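Local atomic coordinates of amine Dehydrogenase (Pseudomonas putida, PDB entry 1JMX), a protein that probably forms the beta-propeller subunit of a quinohemoprotein amine dehydrogenase, an enzyme that oxidises amines and passes the electrons on by way of heme c. Residues B[165-170]-B[184-189]; B[191-196]-B[214-219]; B[229-234]-B[251-256]. All blocks are in the same frame, centred on the assembly; numbering follows the deposited sequence.

How the contacts relate
Running from the N terminus, the three contacts follow one another in series; none nests in or crosses another. Contact 1 closes a short loop around strand 178-182, holding the chain that leaves this strand against the turn ahead of strand 168-171. Contact 2 opens two residues on and lays the long connection, at 191-196, along the end of strand 209-218. Contact 3 ties the start of strand 230-239 to the corner at 251-256 that leads to the next sheet. Leu184 and Trp187 of contact 1 pack on Pro195 of contact 2. Contacts 2 and 3 share one sheet, because strands 209-218 and 230-239 are neighbours; contacts 1 and 3 do not touch.

Contact 1 (B[165-170]-B[184-189]); sequences GPDIYK and LRNWNR
Leu184 comes first, its backbone N giving a hydrogen bond to Asp167 OD1 (2.8 Å) on the anti lone pair of that oxygen. Its CD1 methyl reaches across to Ile168 CD1 at 3.7 Å, the two side chains crossing obliquely. At Arg185 the backbone N bonds to Pro166 O (3.0 Å), coming in from above the carbonyl plane. The Arg185 chain starts with CG anti to the backbone N and bends at chi3 (-64°), which lays one face of the guanidinium over Pro166 CB. Its charged end goes further, to Gln149 and, as a salt bridge, to Asp143 of a neighbouring subunit. Leu184 to Trp187 form a type I beta turn, placed just after the last strand of a four-stranded propeller blade and docked on the turn between two earlier strands of that blade. Asn186 then grips the Asp167 carboxylate twice: its N meets OD1 almost straight (3.1 Å, 177° at the hydrogen), and its ND2 meets OD2 at 2.8 Å, both on syn lone pairs, which with the Leu184 bond fixes the carboxylate in rotation and probably favours its anionic form.

Contact 2 (B[191-196]-B[214-219]); sequences GYSAPD and YTIARF
The tight part of this contact is centred on Ser193. Its N bonds to Ala217 O (2.8 Å) in the carbonyl plane, and its OG, held between the backbone N and the carbonyl carbon (chi1 66°), turns back to the strand to accept from Ala217 N at 3.0 Å. The same hydroxyl donates to Ala194 O, so OG stands in for a backbone acceptor while fastening its own loop. Ser193 O is buried without a polar partner; Ile216 CD1 presses on it at 3.1 Å. That methyl also meets Tyr192 CB, the two side chains crossing at about a right angle. Beyond it the Tyr192 ring runs alongside Arg218, whose CG sits over one face in a CH-pi contact, 3.9 Å from the centroid, while Tyr192 OH lies at the edge of the guanidinium, in its plane.

At the other end, Asp196 and Thr215 form an antiparallel hydrogen-bonded pair (Asp196 N to Thr215 O 2.9 Å, Thr215 N to Asp196 O 3.2 Å). The register slips by one residue between this bridge and the one at Tyr192 with Arg218, so the two short ladders are separate. The solvent side holds Phe219, exposed although its ring lies with one face over Tyr192 CA; Phe219 N makes a bent bond to Gly191 O (131° at the hydrogen). A loosely held water touches Asp196 O and Thr215 OG1 only weakly, and Asp196 OD2 makes a salt bridge with Arg140 of a neighbouring subunit.

Segment 191-196 thus runs along one edge of strand 209-218, an edge strand of its propeller blade, while strand 230-239 pairs with the other edge and supplies Asp230 to the Arg218 guanidinium.

Contact 3 (B[229-234]-B[251-256]); sequences ADLLYG and ADLTEL
Two backbone hydrogen bonds join the segments. Tyr233 N gives a nearly straight one to Ala251 O (2.9 Å, 170° at the hydrogen), arriving close to the C=O axis; Leu253 N reaches Leu231 O at 2.7 Å from above the carbonyl plane. Between these bonds Leu232 and Asp252 make an antiparallel non-hydrogen-bonded pair, and a CA-H...O contact runs from Leu232 CA to Ala251 O. Ala251 N is buried and has no partner.

The apolar contacts gather round Leu253, whose CG stands anti to the backbone N (chi1 -167°). Its CB lies 3.8 Å from Leu231 CB, the two side chains side by side and pointing the same way, while its CG touches Tyr233 CE1, also at 3.8 Å. An aromatic side chain of another subunit packs on Leu253 as well.

This is a corner of the propeller. The chain turns at Ala251, leaving strand 245-250, the last of one blade, for strand 257-262, the first of the next, and the Tyr233 ring spans the step. Glu255 O sits at the ring's edge, 3.4 Å from CE1, and Leu256 CA approaches OH from near the ring plane. The hydroxyl itself takes a hydrogen bond from Tyr257 N, at the start of the next blade. An alanine in place of Tyr233 would probably loosen the corner, since the ring's packing on Leu253 and Leu256 and the acceptor for Tyr257 N would go.

Two carboxylates crowd together at the Asp230 end: Asp230 OD1 and Asp252 OD2 are 2.7 Å apart, their side chains crossing at about a right angle. Leu231 O lies 2.9 Å from the same Asp252 OD2. Such crowding would probably raise a carboxylate's pKa, though Arg218, in a salt bridge with Asp230 OD2, is likely to offset part of it.

Contact 1 (B[165-170]-B[184-189])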
loop_
_atom_site.group_PDB
_atom_site.type_symbol
_atom_site.label_atom_id
_atom_site.label_comp_id
_atom_site.label_asym_id
_atom_site.label_seq_id
_atom_site.Cartn_x
_atom_site.Cartn_y
_atom_site.Cartn_z
ATOM N N GLY B 165 -19.515 -10.743 -14.358
ATOM C CA GLY B 165 -18.166 -11.287 -14.399
ATOM C C GLY B 165 -17.430 -10.485 -15.450
ATOM O O GLY B 165 -17.731 -9.307 -15.606
ATOM N N PRO B 166 -16.440 -11.056 -16.158
ATOM C CA PRO B 166 -15.728 -10.287 -17.193
ATOM C C PRO B 166 -16.781 -9.689 -18.129
ATOM O O PRO B 166 -16.629 -8.579 -18.621
ATOM C CB PRO B 166 -14.891 -11.357 -17.886
ATOM C CG PRO B 166 -14.524 -12.260 -16.733
ATOM C CD PRO B 166 -15.840 -12.392 -15.982
ATOM N N ASP B 167 -17.854 -10.454 -18.335
ATOM C CA ASP B 167 -19.015 -10.055 -19.123
ATOM C C ASP B 167 -20.218 -10.384 -18.233
ATOM O O ASP B 167 -20.084 -11.098 -17.238
ATOM C CB ASP B 167 -19.129 -10.872 -20.415
ATOM C CG ASP B 167 -18.066 -10.516 -21.446
ATOM O OD1 ASP B 167 -17.722 -9.321 -21.608
ATOM O OD2 ASP B 167 -17.590 -11.446 -22.126
ATOM N N ILE B 168 -21.374 -9.809 -18.539
ATOM C CA ILE B 168 -22.573 -10.117 -17.774
ATOM C C ILE B 168 -23.157 -11.349 -18.467
ATOM O O ILE B 168 -23.287 -11.374 -19.695
ATOM C CB ILE B 168 -23.608 -8.965 -17.798
ATOM C CG1 ILE B 168 -22.960 -7.664 -17.324
ATOM C CG2 ILE B 168 -24.813 -9.304 -16.912
ATOM C CD1 ILE B 168 -22.363 -7.738 -15.958
ATOM N N TYR B 169 -23.442 -12.383 -17.681
ATOM C CA TYR B 169 -23.988 -13.625 -18.194
ATOM C C TYR B 169 -25.423 -13.849 -17.756
ATOM O O TYR B 169 -25.876 -13.299 -16.763
ATOM C CB TYR B 169 -23.159 -14.809 -17.711
ATOM C CG TYR B 169 -21.681 -14.640 -17.887
ATOM C CD1 TYR B 169 -20.854 -14.461 -16.783
ATOM C CD2 TYR B 169 -21.101 -14.678 -19.153
ATOM C CE1 TYR B 169 -19.492 -14.329 -16.930
ATOM C CE2 TYR B 169 -19.733 -14.544 -19.312
ATOM C CZ TYR B 169 -18.937 -14.371 -18.197
ATOM O OH TYR B 169 -17.579 -14.258 -18.336
ATOM N N LYS B 170 -26.132 -14.650 -18.538
ATOM C CA LYS B 170 -27.506 -15.018 -18.252
ATOM C C LYS B 170 -27.374 -16.515 -18.038
ATOM O O LYS B 170 -27.009 -17.252 -18.948
ATOM C CB LYS B 170 -28.390 -14.714 -19.449
ATOM C CG LYS B 170 -29.855 -15.008 -19.217
ATOM C CD LYS B 170 -30.645 -14.713 -20.476
ATOM C CE LYS B 170 -32.088 -15.131 -20.318
ATOM N NZ LYS B 170 -32.698 -14.432 -19.157
ATOM N N LEU B 184 -18.904 -6.796 -21.623
ATOM C CA LEU B 184 -18.179 -5.703 -20.987
ATOM C C LEU B 184 -16.740 -5.810 -21.465
ATOM O O LEU B 184 -16.320 -5.064 -22.353
ATOM C CB LEU B 184 -18.246 -5.805 -19.460
ATOM C CG LEU B 184 -19.604 -5.558 -18.805
ATOM C CD1 LEU B 184 -19.509 -5.830 -17.325
ATOM C CD2 LEU B 184 -20.049 -4.122 -19.061
ATOM N N ARG B 185 -16.017 -6.799 -20.952
ATOM C CA ARG B 185 -14.639 -6.986 -21.361
ATOM C C ARG B 185 -14.550 -7.266 -22.856
ATOM O O ARG B 185 -13.654 -6.770 -23.541
ATOM C CB ARG B 185 -13.962 -8.116 -20.589
ATOM C CG ARG B 185 -12.453 -8.097 -20.809
ATOM C CD ARG B 185 -11.731 -9.193 -20.087
ATOM N NE ARG B 185 -11.849 -9.088 -18.641
ATOM C CZ ARG B 185 -11.262 -9.934 -17.803
ATOM N NH1 ARG B 185 -10.524 -10.924 -18.278
ATOM N NH2 ARG B 185 -11.442 -9.822 -16.497
ATOM N N ASN B 186 -15.483 -8.062 -23.366
ATOM C CA ASN B 186 -15.489 -8.380 -24.787
ATOM C C ASN B 186 -16.441 -7.500 -25.593
ATOM O O ASN B 186 -16.938 -7.897 -26.647
ATOM C CB ASN B 186 -15.759 -9.865 -24.999
ATOM C CG ASN B 186 -14.691 -10.726 -24.375
ATOM O OD1 ASN B 186 -13.598 -10.878 -24.927
ATOM N ND2 ASN B 186 -14.968 -11.243 -23.184
ATOM N N TRP B 187 -16.697 -6.303 -25.073
ATOM C CA TRP B 187 -17.539 -5.320 -25.745
ATOM C C TRP B 187 -16.568 -4.661 -26.717
ATOM O O TRP B 187 -15.819 -3.756 -26.340
ATOM C CB TRP B 187 -18.030 -4.278 -24.733
ATOM C CG TRP B 187 -19.067 -3.306 -25.235
ATOM C CD1 TRP B 187 -19.693 -3.318 -26.449
ATOM C CD2 TRP B 187 -19.636 -2.214 -24.502
ATOM N NE1 TRP B 187 -20.624 -2.308 -26.512
ATOM C CE2 TRP B 187 -20.610 -1.614 -25.330
ATOM C CE3 TRP B 187 -19.418 -1.686 -23.220
ATOM C CZ2 TRP B 187 -21.370 -0.514 -24.919
ATOM C CZ3 TRP B 187 -20.173 -0.596 -22.809
ATOM C CH2 TRP B 187 -21.139 -0.020 -23.659
ATOM N N ASN B 188 -16.512 -5.169 -27.940
ATOM C CA ASN B 188 -15.601 -4.617 -28.939
ATOM C C ASN B 188 -16.197 -3.373 -29.593
ATOM O O ASN B 188 -16.534 -3.365 -30.776
ATOM C CB ASN B 188 -15.248 -5.684 -29.977
ATOM C CG ASN B 188 -14.245 -6.693 -29.448
ATOM O OD1 ASN B 188 -13.026 -6.488 -29.564
ATOM N ND2 ASN B 188 -14.742 -7.780 -28.843
ATOM N N ARG B 189 -16.326 -2.332 -28.781
ATOM C CA ARG B 189 -16.887 -1.060 -29.192
ATOM C C ARG B 189 -15.769 -0.164 -29.739
ATOM O O ARG B 189 -14.924 0.316 -28.976
ATOM C CB ARG B 189 -17.525 -0.424 -27.963
ATOM C CG ARG B 189 -18.382 0.773 -28.221
ATOM C CD ARG B 189 -18.793 1.334 -26.894
ATOM N NE ARG B 189 -19.702 2.460 -27.027
ATOM C CZ ARG B 189 -20.119 3.190 -26.000
ATOM N NH1 ARG B 189 -19.706 2.906 -24.769
ATOM N NH2 ARG B 189 -20.941 4.208 -26.202
#

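Contact 2 (B[191-196]-B[214-219])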
loop_
_atom_site.group_PDB
_atom_site.type_symbol
_atom_site.label_atom_id
_atom_site.label_comp_id
_atom_site.label_asym_id
_atom_site.label_seq_id
_atom_site.Cartn_x
_atom_site.Cartn_y
_atom_site.Cartn_z
ATOM N N GLY B 191 -13.561 2.925 -31.010
ATOM C CA GLY B 191 -13.459 4.305 -30.573
ATOM C C GLY B 191 -13.503 4.419 -29.064
ATOM O O GLY B 191 -13.352 5.504 -28.507
ATOM N N TYR B 192 -13.734 3.293 -28.402
ATOM C CA TYR B 192 -13.795 3.251 -26.948
ATOM C C TYR B 192 -12.911 2.136 -26.426
ATOM O O TYR B 192 -12.543 1.214 -27.157
ATOM C CB TYR B 192 -15.216 2.970 -26.473
ATOM C CG TYR B 192 -16.199 4.077 -26.703
ATOM C CD1 TYR B 192 -16.731 4.316 -27.974
ATOM C CD2 TYR B 192 -16.646 4.860 -25.640
ATOM C CE1 TYR B 192 -17.693 5.311 -28.174
ATOM C CE2 TYR B 192 -17.601 5.846 -25.826
ATOM C CZ TYR B 192 -18.123 6.067 -27.093
ATOM O OH TYR B 192 -19.094 7.027 -27.268
ATOM N N SER B 193 -12.563 2.228 -25.151
ATOM C CA SER B 193 -11.767 1.191 -24.523
ATOM C C SER B 193 -12.789 0.237 -23.915
ATOM O O SER B 193 -13.999 0.401 -24.106
ATOM C CB SER B 193 -10.893 1.784 -23.416
ATOM O OG SER B 193 -11.691 2.282 -22.360
ATOM N N ALA B 194 -12.302 -0.781 -23.218
ATOM C CA ALA B 194 -13.181 -1.716 -22.549
ATOM C C ALA B 194 -13.614 -0.980 -21.279
ATOM O O ALA B 194 -12.862 -0.159 -20.751
ATOM C CB ALA B 194 -12.414 -2.987 -22.196
ATOM N N PRO B 195 -14.856 -1.201 -20.814
ATOM C CA PRO B 195 -15.315 -0.522 -19.595
ATOM C C PRO B 195 -14.656 -1.078 -18.326
ATOM O O PRO B 195 -14.069 -2.162 -18.338
ATOM C CB PRO B 195 -16.819 -0.803 -19.597
ATOM C CG PRO B 195 -16.917 -2.131 -20.283
ATOM C CD PRO B 195 -15.943 -1.996 -21.421
ATOM N N ASP B 196 -14.718 -0.303 -17.249
ATOM C CA ASP B 196 -14.168 -0.718 -15.967
ATOM C C ASP B 196 -15.342 -0.734 -14.993
ATOM O O ASP B 196 -16.109 0.227 -14.907
ATOM C CB ASP B 196 -13.065 0.239 -15.490
ATOM C CG ASP B 196 -12.383 -0.247 -14.219
ATOM O OD1 ASP B 196 -11.715 -1.292 -14.266
ATOM O OD2 ASP B 196 -12.521 0.403 -13.168
ATOM N N TYR B 214 -20.173 2.306 -14.512
ATOM C CA TYR B 214 -18.928 1.902 -15.133
ATOM C C TYR B 214 -18.272 3.141 -15.715
ATOM O O TYR B 214 -18.901 4.195 -15.793
ATOM C CB TYR B 214 -19.161 0.840 -16.224
ATOM C CG TYR B 214 -19.952 1.289 -17.435
ATOM C CD1 TYR B 214 -19.321 1.903 -18.519
ATOM C CD2 TYR B 214 -21.331 1.063 -17.517
ATOM C CE1 TYR B 214 -20.040 2.278 -19.656
ATOM C CE2 TYR B 214 -22.063 1.439 -18.653
ATOM C CZ TYR B 214 -21.406 2.043 -19.712
ATOM O OH TYR B 214 -22.112 2.410 -20.821
ATOM N N THR B 215 -16.983 3.043 -16.026
ATOM C CA THR B 215 -16.265 4.149 -16.642
ATOM C C THR B 215 -15.720 3.588 -17.937
ATOM O O THR B 215 -15.521 2.377 -18.058
ATOM C CB THR B 215 -15.089 4.684 -15.778
ATOM O OG1 THR B 215 -14.118 3.653 -15.576
ATOM C CG2 THR B 215 -15.581 5.198 -14.434
ATOM N N ILE B 216 -15.526 4.449 -18.924
ATOM C CA ILE B 216 -15.000 4.002 -20.205
ATOM C C ILE B 216 -14.249 5.149 -20.860
ATOM O O ILE B 216 -14.591 6.312 -20.658
ATOM C CB ILE B 216 -16.130 3.477 -21.140
ATOM C CG1 ILE B 216 -15.523 2.698 -22.309
ATOM C CG2 ILE B 216 -17.013 4.629 -21.629
ATOM C CD1 ILE B 216 -16.528 2.047 -23.217
ATOM N N ALA B 217 -13.188 4.816 -21.585
ATOM C CA ALA B 217 -12.379 5.818 -22.272
ATOM C C ALA B 217 -12.803 5.940 -23.727
ATOM O O ALA B 217 -12.887 4.942 -24.438
ATOM C CB ALA B 217 -10.905 5.444 -22.191
ATOM N N ARG B 218 -13.119 7.154 -24.161
ATOM C CA ARG B 218 -13.504 7.346 -25.545
ATOM C C ARG B 218 -12.311 7.961 -26.241
ATOM O O ARG B 218 -11.963 9.113 -25.991
ATOM C CB ARG B 218 -14.710 8.265 -25.688
ATOM C CG ARG B 218 -15.149 8.364 -27.139
ATOM C CD ARG B 218 -15.714 9.724 -27.507
ATOM N NE ARG B 218 -16.953 10.024 -26.797
ATOM C CZ ARG B 218 -17.119 11.072 -25.989
ATOM N NH1 ARG B 218 -16.116 11.936 -25.789
ATOM N NH2 ARG B 218 -18.279 11.237 -25.351
ATOM N N PHE B 219 -11.674 7.171 -27.095
ATOM C CA PHE B 219 -10.498 7.606 -27.841
ATOM C C PHE B 219 -10.739 8.829 -28.747
ATOM O O PHE B 219 -9.765 9.602 -28.952
ATOM C CB PHE B 219 -9.981 6.448 -28.687
ATOM C CG PHE B 219 -9.767 5.177 -27.918
ATOM C CD1 PHE B 219 -10.114 3.948 -28.479
ATOM C CD2 PHE B 219 -9.178 5.199 -26.656
ATOM C CE1 PHE B 219 -9.868 2.758 -27.798
ATOM C CE2 PHE B 219 -8.927 4.010 -25.964
ATOM C CZ PHE B 219 -9.271 2.791 -26.537
HETATM O O HOH W 1 -15.356 2.595 -12.617
#

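Contact 3 (B[229-234]-B[251-256])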
loop_
_atom_site.group_PDB
_atom_site.type_symbol
_atom_site.label_atom_id
_atom_site.label_comp_id
_atom_site.label_asym_id
_atom_site.label_seq_id
_atom_site.Cartn_x
_atom_site.Cartn_y
_atom_site.Cartn_z
ATOM N N ALA B 229 -7.563 10.017 -24.451
ATOM C CA ALA B 229 -8.824 9.313 -24.306
ATOM C C ALA B 229 -9.668 10.100 -23.302
ATOM O O ALA B 229 -9.168 10.565 -22.274
ATOM C CB ALA B 229 -8.580 7.901 -23.809
ATOM N N ASP B 230 -10.944 10.265 -23.627
ATOM C CA ASP B 230 -11.890 11.003 -22.797
ATOM C C ASP B 230 -12.618 10.097 -21.796
ATOM O O ASP B 230 -13.352 9.183 -22.182
ATOM C CB ASP B 230 -12.909 11.689 -23.717
ATOM C CG ASP B 230 -13.603 12.858 -23.060
ATOM O OD1 ASP B 230 -13.056 13.396 -22.068
ATOM O OD2 ASP B 230 -14.689 13.256 -23.551
ATOM N N LEU B 231 -12.451 10.388 -20.511
ATOM C CA LEU B 231 -13.088 9.596 -19.468
ATOM C C LEU B 231 -14.562 9.900 -19.278
ATOM O O LEU B 231 -14.935 11.029 -18.996
ATOM C CB LEU B 231 -12.346 9.749 -18.139
ATOM C CG LEU B 231 -11.122 8.848 -17.950
ATOM C CD1 LEU B 231 -10.516 9.073 -16.560
ATOM C CD2 LEU B 231 -11.527 7.376 -18.126
ATOM N N LEU B 232 -15.387 8.861 -19.382
ATOM C CA LEU B 232 -16.832 8.993 -19.233
ATOM C C LEU B 232 -17.401 8.028 -18.190
ATOM O O LEU B 232 -16.821 6.976 -17.915
ATOM C CB LEU B 232 -17.517 8.692 -20.571
ATOM C CG LEU B 232 -17.112 9.495 -21.804
ATOM C CD1 LEU B 232 -17.471 8.729 -23.056
ATOM C CD2 LEU B 232 -17.794 10.856 -21.786
ATOM N N TYR B 233 -18.529 8.406 -17.598
ATOM C CA TYR B 233 -19.211 7.540 -16.650
ATOM C C TYR B 233 -20.435 7.009 -17.375
ATOM O O TYR B 233 -21.080 7.723 -18.145
ATOM C CB TYR B 233 -19.641 8.285 -15.389
ATOM C CG TYR B 233 -18.893 7.836 -14.149
ATOM C CD1 TYR B 233 -17.959 8.669 -13.543
ATOM C CD2 TYR B 233 -19.087 6.562 -13.609
ATOM C CE1 TYR B 233 -17.234 8.253 -12.442
ATOM C CE2 TYR B 233 -18.358 6.134 -12.500
ATOM C CZ TYR B 233 -17.432 6.987 -11.925
ATOM O OH TYR B 233 -16.674 6.585 -10.853
ATOM N N GLY B 234 -20.714 5.734 -17.168
ATOM C CA GLY B 234 -21.854 5.121 -17.802
ATOM C C GLY B 234 -22.732 4.419 -16.792
ATOM O O GLY B 234 -22.385 4.266 -15.615
ATOM N N ALA B 251 -22.156 11.385 -18.543
ATOM C CA ALA B 251 -21.325 12.508 -18.126
ATOM C C ALA B 251 -19.835 12.269 -18.313
ATOM O O ALA B 251 -19.362 11.131 -18.277
ATOM C CB ALA B 251 -21.587 12.819 -16.657
ATOM N N ASP B 252 -19.094 13.352 -18.519
ATOM C CA ASP B 252 -17.655 13.237 -18.632
ATOM C C ASP B 252 -17.184 13.148 -17.185
ATOM O O ASP B 252 -17.685 13.862 -16.317
ATOM C CB ASP B 252 -17.027 14.458 -19.316
ATOM C CG ASP B 252 -15.517 14.316 -19.468
ATOM O OD1 ASP B 252 -14.767 14.936 -18.680
ATOM O OD2 ASP B 252 -15.070 13.546 -20.349
ATOM N N LEU B 253 -16.277 12.219 -16.927
ATOM C CA LEU B 253 -15.736 12.005 -15.593
ATOM C C LEU B 253 -14.868 13.161 -15.077
ATOM O O LEU B 253 -13.807 13.453 -15.636
ATOM C CB LEU B 253 -14.929 10.703 -15.588
ATOM C CG LEU B 253 -14.462 10.028 -14.296
ATOM C CD1 LEU B 253 -13.977 8.635 -14.641
ATOM C CD2 LEU B 253 -13.359 10.825 -13.605
ATOM N N THR B 254 -15.335 13.809 -14.012
ATOM C CA THR B 254 -14.605 14.901 -13.350
ATOM C C THR B 254 -14.275 14.489 -11.907
ATOM O O THR B 254 -13.401 15.074 -11.265
ATOM C CB THR B 254 -15.406 16.225 -13.335
ATOM O OG1 THR B 254 -16.655 16.045 -12.653
ATOM C CG2 THR B 254 -15.661 16.698 -14.747
ATOM N N GLU B 255 -14.984 13.466 -11.425
ATOM C CA GLU B 255 -14.822 12.911 -10.080
ATOM C C GLU B 255 -15.350 11.473 -10.087
ATOM O O GLU B 255 -16.044 11.058 -11.024
ATOM C CB GLU B 255 -15.599 13.736 -9.049
ATOM C CG GLU B 255 -17.102 13.814 -9.302
ATOM C CD GLU B 255 -17.867 14.561 -8.214
ATOM O OE1 GLU B 255 -19.021 14.960 -8.471
ATOM O OE2 GLU B 255 -17.339 14.735 -7.096
ATOM N N LEU B 256 -15.037 10.721 -9.039
ATOM C CA LEU B 256 -15.479 9.339 -8.941
ATOM C C LEU B 256 -16.735 9.169 -8.099
ATOM O O LEU B 256 -16.984 9.947 -7.175
ATOM C CB LEU B 256 -14.369 8.463 -8.360
ATOM C CG LEU B 256 -13.027 8.375 -9.089
ATOM C CD1 LEU B 256 -12.103 7.459 -8.289
ATOM C CD2 LEU B 256 -13.205 7.854 -10.514
#